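Local coordinates for mannosylglycerate hydrolase MGH1-like glycoside hydrolase domain-containing protein (Thermus thermophilus HB8, PDB 4WVA), which hydrolyses mannosylglycerate, a solute made by thermophiles under osmotic stress, to mannose and glycerate, and probably also cleaves glucosylglycerate, at residues W160-G163 with A169-K172; S175-E180 with L208-L213. One frame throughout, in Å; residues are numbered along the deposited sequence.

Overall arrangement
Contact 1 (160-163 with 169-172) and contact 2 (175-180 with 208-213) follow one another along the chain, the first closing before the second opens, in the same GH63 domain with its (alpha/alpha)6-barrel. Their centres lie about 14 Å apart on the same side of the chain's centre. Contact 1 is the deeper, its centre about 12 Å from that of the chain against about 23 Å for contact 2. Helix 171-175 separates Trp-170 from the loop that reaches helix 201-216. The two also touch directly, Trp-160 CH2 lying 4.1 Å from Leu-208 CD2. Together they connect the loop beside the probable proton donor, Asp-165, with helix 201-216.

Contact 1: residues W160-G163 with A169-K172; sequences WESG and AWDK
Ser-162 and Trp-170 are the touching pair, joined by a hydrogen bond from Trp-170 NE1 to Ser-162 OG of 3.2 Å. The N-H...O angle is 137° and OG stands 25° out of the indole plane, so the bond is bent and OG meets the ring at its edge. Beside it, Ser-162 CB rests 3.6 Å from Trp-170 CZ2, adding apolar contact along the same rim. A chi1 of 72° sets Ser-162 OG between its own backbone N and carbonyl carbon. There OG donates to Pro-159 O, its strongest partner, and accepts from Met-164 N as well as from Trp-170 NE1, which also makes a weak bond to Met-164 O. These links tie the indole to the turn on which Ser-162 sits. Within that turn Gly-163 N bonds to Trp-160 O at 3.0 Å, and the positive phi of Gly-163 favours glycine. Its carbonyl oxygen accepts a hydrogen bond from bound Tris, probably a crystallisation additive, and Gly-163 probably binds substrate. Asp-165, the likely proton donor, follows two residues on, its side chain about 5 Å from that of Ser-162. The contact joins the loop after helix 121-146 to the 3-10 turn that leads into helix 171-175.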
loop_
_atom_site.group_PDB
_atom_site.type_symbol
_atom_site.label_atom_id
_atom_site.label_comp_id
_atom_site.label_asym_id
_atom_site.label_seq_id
_atom_site.Cartn_x
_atom_site.Cartn_y
_atom_site.Cartn_z
ATOM N N TRP A 160 8.082 8.006 29.094
ATOM C CA TRP A 160 8.689 6.689 29.353
ATOM C C TRP A 160 8.157 5.613 28.410
ATOM O O TRP A 160 8.885 4.667 28.082
ATOM C CB TRP A 160 8.491 6.220 30.808
ATOM C CG TRP A 160 9.474 6.828 31.798
ATOM C CD1 TRP A 160 10.740 7.209 31.531
ATOM C CD2 TRP A 160 9.280 7.042 33.212
ATOM N NE1 TRP A 160 11.355 7.676 32.678
ATOM C CE2 TRP A 160 10.472 7.596 33.717
ATOM C CE3 TRP A 160 8.205 6.842 34.088
ATOM C CZ2 TRP A 160 10.625 7.946 35.064
ATOM C CZ3 TRP A 160 8.354 7.209 35.421
ATOM C CH2 TRP A 160 9.555 7.742 35.891
ATOM N N GLU A 161 6.899 5.748 27.977
ATOM C CA GLU A 161 6.289 4.724 27.130
ATOM C C GLU A 161 6.859 4.669 25.713
ATOM O O GLU A 161 6.734 3.634 25.040
ATOM C CB GLU A 161 4.783 4.900 27.059
ATOM C CG GLU A 161 4.103 4.800 28.403
ATOM C CD GLU A 161 2.604 4.803 28.290
ATOM O OE1 GLU A 161 1.967 3.882 28.830
ATOM O OE2 GLU A 161 2.073 5.716 27.627
ATOM N N SER A 162 7.494 5.748 25.281
ATOM C CA SER A 162 8.244 5.771 24.021
ATOM C C SER A 162 9.521 4.953 24.082
ATOM O O SER A 162 10.088 4.620 23.050
ATOM C CB SER A 162 8.601 7.199 23.626
ATOM O OG SER A 162 9.625 7.733 24.468
ATOM N N GLY A 163 9.996 4.652 25.296
ATOM C CA GLY A 163 11.327 4.090 25.469
ATOM C C GLY A 163 12.451 5.089 25.253
ATOM O O GLY A 163 13.622 4.755 25.468
ATOM N N ALA A 169 11.582 15.626 21.174
ATOM C CA ALA A 169 10.179 15.645 20.743
ATOM C C ALA A 169 9.206 15.884 21.895
ATOM O O ALA A 169 8.162 16.522 21.705
ATOM C CB ALA A 169 9.825 14.349 20.011
ATOM N N TRP A 170 9.543 15.426 23.104
ATOM C CA TRP A 170 8.616 15.525 24.235
ATOM C C TRP A 170 8.717 16.846 25.034
ATOM O O TRP A 170 7.917 17.054 25.956
ATOM C CB TRP A 170 8.792 14.347 25.206
ATOM C CG TRP A 170 8.974 12.979 24.564
ATOM C CD1 TRP A 170 9.766 11.982 25.023
ATOM C CD2 TRP A 170 8.362 12.489 23.359
ATOM N NE1 TRP A 170 9.688 10.885 24.195
ATOM C CE2 TRP A 170 8.840 11.174 23.159
ATOM C CE3 TRP A 170 7.467 13.037 22.420
ATOM C CZ2 TRP A 170 8.486 10.411 22.049
ATOM C CZ3 TRP A 170 7.121 12.276 21.323
ATOM C CH2 TRP A 170 7.621 10.976 21.153
ATOM N N ASP A 171 9.646 17.729 24.670
ATOM C CA ASP A 171 9.874 18.984 25.441
ATOM C C ASP A 171 8.611 19.839 25.555
ATOM O O ASP A 171 8.139 20.104 26.662
ATOM C CB ASP A 171 11.003 19.829 24.847
ATOM C CG ASP A 171 12.392 19.237 25.051
ATOM O OD1 ASP A 171 12.550 18.142 25.668
ATOM O OD2 ASP A 171 13.349 19.890 24.563
ATOM N N LYS A 172 8.036 20.250 24.427
ATOM C CA LYS A 172 6.795 21.052 24.478
ATOM C C LYS A 172 5.606 20.338 25.126
ATOM O O LYS A 172 4.945 20.906 25.994
ATOM C CB LYS A 172 6.446 21.614 23.102
ATOM C CG LYS A 172 7.503 22.549 22.559
ATOM C CD LYS A 172 6.983 23.416 21.416
ATOM C CE LYS A 172 8.115 24.221 20.799
ATOM N NZ LYS A 172 7.651 25.102 19.686
#

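Contact 2: residues S175-E180 with L208-L213; sequences SRVPVE and LSLLYL
Val-177 and Pro-178 meet Ser-209 and Leu-210 where an irregular loop packs on helix 201-216 of the (alpha/alpha)6-barrel domain. The loop follows helix 171-175; Ser-175 OG bonds back to Lys-172 O, and Arg-176 turns to a salt bridge with Asp-288. Val-177 then points its side chain at the helix, and its two methyls divide the work. With CG1 anti to the backbone N (chi1 173°), that methyl lies 3.6 Å from Ser-209 CB, whereas CG2 reaches Leu-210 CD2 at 4.0 Å. The Val-177 and Leu-210 side chains cross at about a right angle. Pro-178 contributes its carbonyl: Ser-209 OG donates to Pro-178 O, a side-chain hydroxyl holding the loop backbone. Were Ser-209 replaced, with an alanine here Pro-178 O would probably lose this donor and Val-177 CG1 its contact with the hydroxyl, leaving the loop less firmly held on the helix. Beyond it, Val-179 extends the contact to Asp-205 and Arg-206, one turn earlier on helix 201-216. The hydroxyl bond is short and nearly linear at the acceptor, with Ser-209 OG 2.6 Å from Pro-178 O and a C=O...OG angle of 164°.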
loop_
_atom_site.group_PDB
_atom_site.type_symbol
_atom_site.label_atom_id
_atom_site.label_comp_id
_atom_site.label_asym_id
_atom_site.label_seq_id
_atom_site.Cartn_x
_atom_site.Cartn_y
_atom_site.Cartn_z
ATOM N N SER A 175 6.107 20.405 28.852
ATOM C CA SER A 175 6.008 21.744 29.457
ATOM C C SER A 175 4.623 22.033 30.048
ATOM O O SER A 175 4.481 22.941 30.883
ATOM C CB SER A 175 6.391 22.824 28.443
ATOM O OG SER A 175 5.373 22.987 27.475
ATOM N N ARG A 176 3.602 21.276 29.640
ATOM C CA ARG A 176 2.252 21.438 30.173
ATOM C C ARG A 176 1.953 20.622 31.421
ATOM O O ARG A 176 0.871 20.754 31.998
ATOM C CB ARG A 176 1.214 21.116 29.094
ATOM C CG ARG A 176 1.475 21.910 27.841
ATOM C CD ARG A 176 0.308 21.961 26.884
ATOM N NE ARG A 176 0.810 22.550 25.657
ATOM C CZ ARG A 176 1.282 21.864 24.616
ATOM N NH1 ARG A 176 1.261 20.532 24.601
ATOM N NH2 ARG A 176 1.753 22.532 23.573
ATOM N N VAL A 177 2.896 19.786 31.861
ATOM C CA VAL A 177 2.663 18.931 33.006
ATOM C C VAL A 177 2.935 19.759 34.260
ATOM O O VAL A 177 4.022 20.317 34.382
ATOM C CB VAL A 177 3.591 17.708 32.969
ATOM C CG1 VAL A 177 3.476 16.886 34.251
ATOM C CG2 VAL A 177 3.265 16.873 31.737
ATOM N N PRO A 178 1.944 19.862 35.168
ATOM C CA PRO A 178 2.166 20.706 36.360
ATOM C C PRO A 178 3.206 20.102 37.297
ATOM O O PRO A 178 3.275 18.882 37.420
ATOM C CB PRO A 178 0.792 20.746 37.035
ATOM C CG PRO A 178 0.005 19.614 36.466
ATOM C CD PRO A 178 0.575 19.312 35.108
ATOM N N VAL A 179 3.997 20.956 37.948
ATOM C CA VAL A 179 4.956 20.506 38.954
ATOM C C VAL A 179 4.765 21.181 40.323
ATOM O O VAL A 179 5.478 20.847 41.264
ATOM C CB VAL A 179 6.416 20.686 38.479
ATOM C CG1 VAL A 179 6.687 19.823 37.242
ATOM C CG2 VAL A 179 6.745 22.145 38.189
ATOM N N GLU A 180 3.808 22.104 40.437
ATOM C CA GLU A 180 3.510 22.773 41.722
ATOM C C GLU A 180 3.196 21.769 42.813
ATOM O O GLU A 180 2.425 20.837 42.596
ATOM C CB GLU A 180 2.307 23.723 41.596
ATOM C CG GLU A 180 2.488 24.873 40.625
ATOM C CD GLU A 180 3.813 25.587 40.800
ATOM O OE1 GLU A 180 4.041 26.160 41.891
ATOM O OE2 GLU A 180 4.625 25.569 39.847
ATOM N N LEU A 208 7.457 12.260 37.233
ATOM C CA LEU A 208 6.835 11.868 38.495
ATOM C C LEU A 208 5.446 12.470 38.669
ATOM O O LEU A 208 4.528 11.794 39.128
ATOM C CB LEU A 208 7.756 12.183 39.693
ATOM C CG LEU A 208 8.690 11.034 40.099
ATOM C CD1 LEU A 208 7.895 9.889 40.707
ATOM C CD2 LEU A 208 9.526 10.523 38.940
ATOM N N SER A 209 5.284 13.721 38.264
ATOM C CA SER A 209 3.948 14.350 38.267
ATOM C C SER A 209 2.921 13.498 37.514
ATOM O O SER A 209 1.798 13.252 37.990
ATOM C CB SER A 209 4.011 15.753 37.677
ATOM O OG SER A 209 2.707 16.310 37.583
ATOM N N LEU A 210 3.306 13.015 36.335
ATOM C CA LEU A 210 2.422 12.144 35.567
ATOM C C LEU A 210 2.119 10.843 36.290
ATOM O O LEU A 210 0.964 10.413 36.354
ATOM C CB LEU A 210 3.012 11.862 34.174
ATOM C CG LEU A 210 3.019 13.019 33.157
ATOM C CD1 LEU A 210 3.871 12.681 31.934
ATOM C CD2 LEU A 210 1.614 13.393 32.726
ATOM N N LEU A 211 3.152 10.215 36.852
ATOM C CA LEU A 211 2.992 8.998 37.628
ATOM C C LEU A 211 1.977 9.213 38.747
ATOM O O LEU A 211 1.064 8.404 38.925
ATOM C CB LEU A 211 4.342 8.539 38.209
ATOM C CG LEU A 211 4.426 7.132 38.839
ATOM C CD1 LEU A 211 5.877 6.704 38.989
ATOM C CD2 LEU A 211 3.725 7.030 40.192
ATOM N N TYR A 212 2.147 10.305 39.495
ATOM C CA TYR A 212 1.266 10.587 40.635
ATOM C C TYR A 212 -0.169 10.801 40.180
ATOM O O TYR A 212 -1.101 10.337 40.835
ATOM C CB TYR A 212 1.758 11.791 41.450
ATOM C CG TYR A 212 3.100 11.593 42.138
ATOM C CD1 TYR A 212 3.440 10.376 42.716
ATOM C CD2 TYR A 212 4.024 12.631 42.216
ATOM C CE1 TYR A 212 4.659 10.193 43.342
ATOM C CE2 TYR A 212 5.247 12.452 42.840
ATOM C CZ TYR A 212 5.550 11.230 43.400
ATOM O OH TYR A 212 6.759 11.032 44.025
ATOM N N LEU A 213 -0.358 11.479 39.049
ATOM C CA LEU A 213 -1.702 11.627 38.480
ATOM C C LEU A 213 -2.307 10.253 38.167
ATOM O O LEU A 213 -3.436 9.959 38.547
ATOM C CB LEU A 213 -1.684 12.505 37.221
ATOM C CG LEU A 213 -3.003 12.590 36.445
ATOM C CD1 LEU A 213 -4.060 13.257 37.332
ATOM C CD2 LEU A 213 -2.840 13.324 35.133
#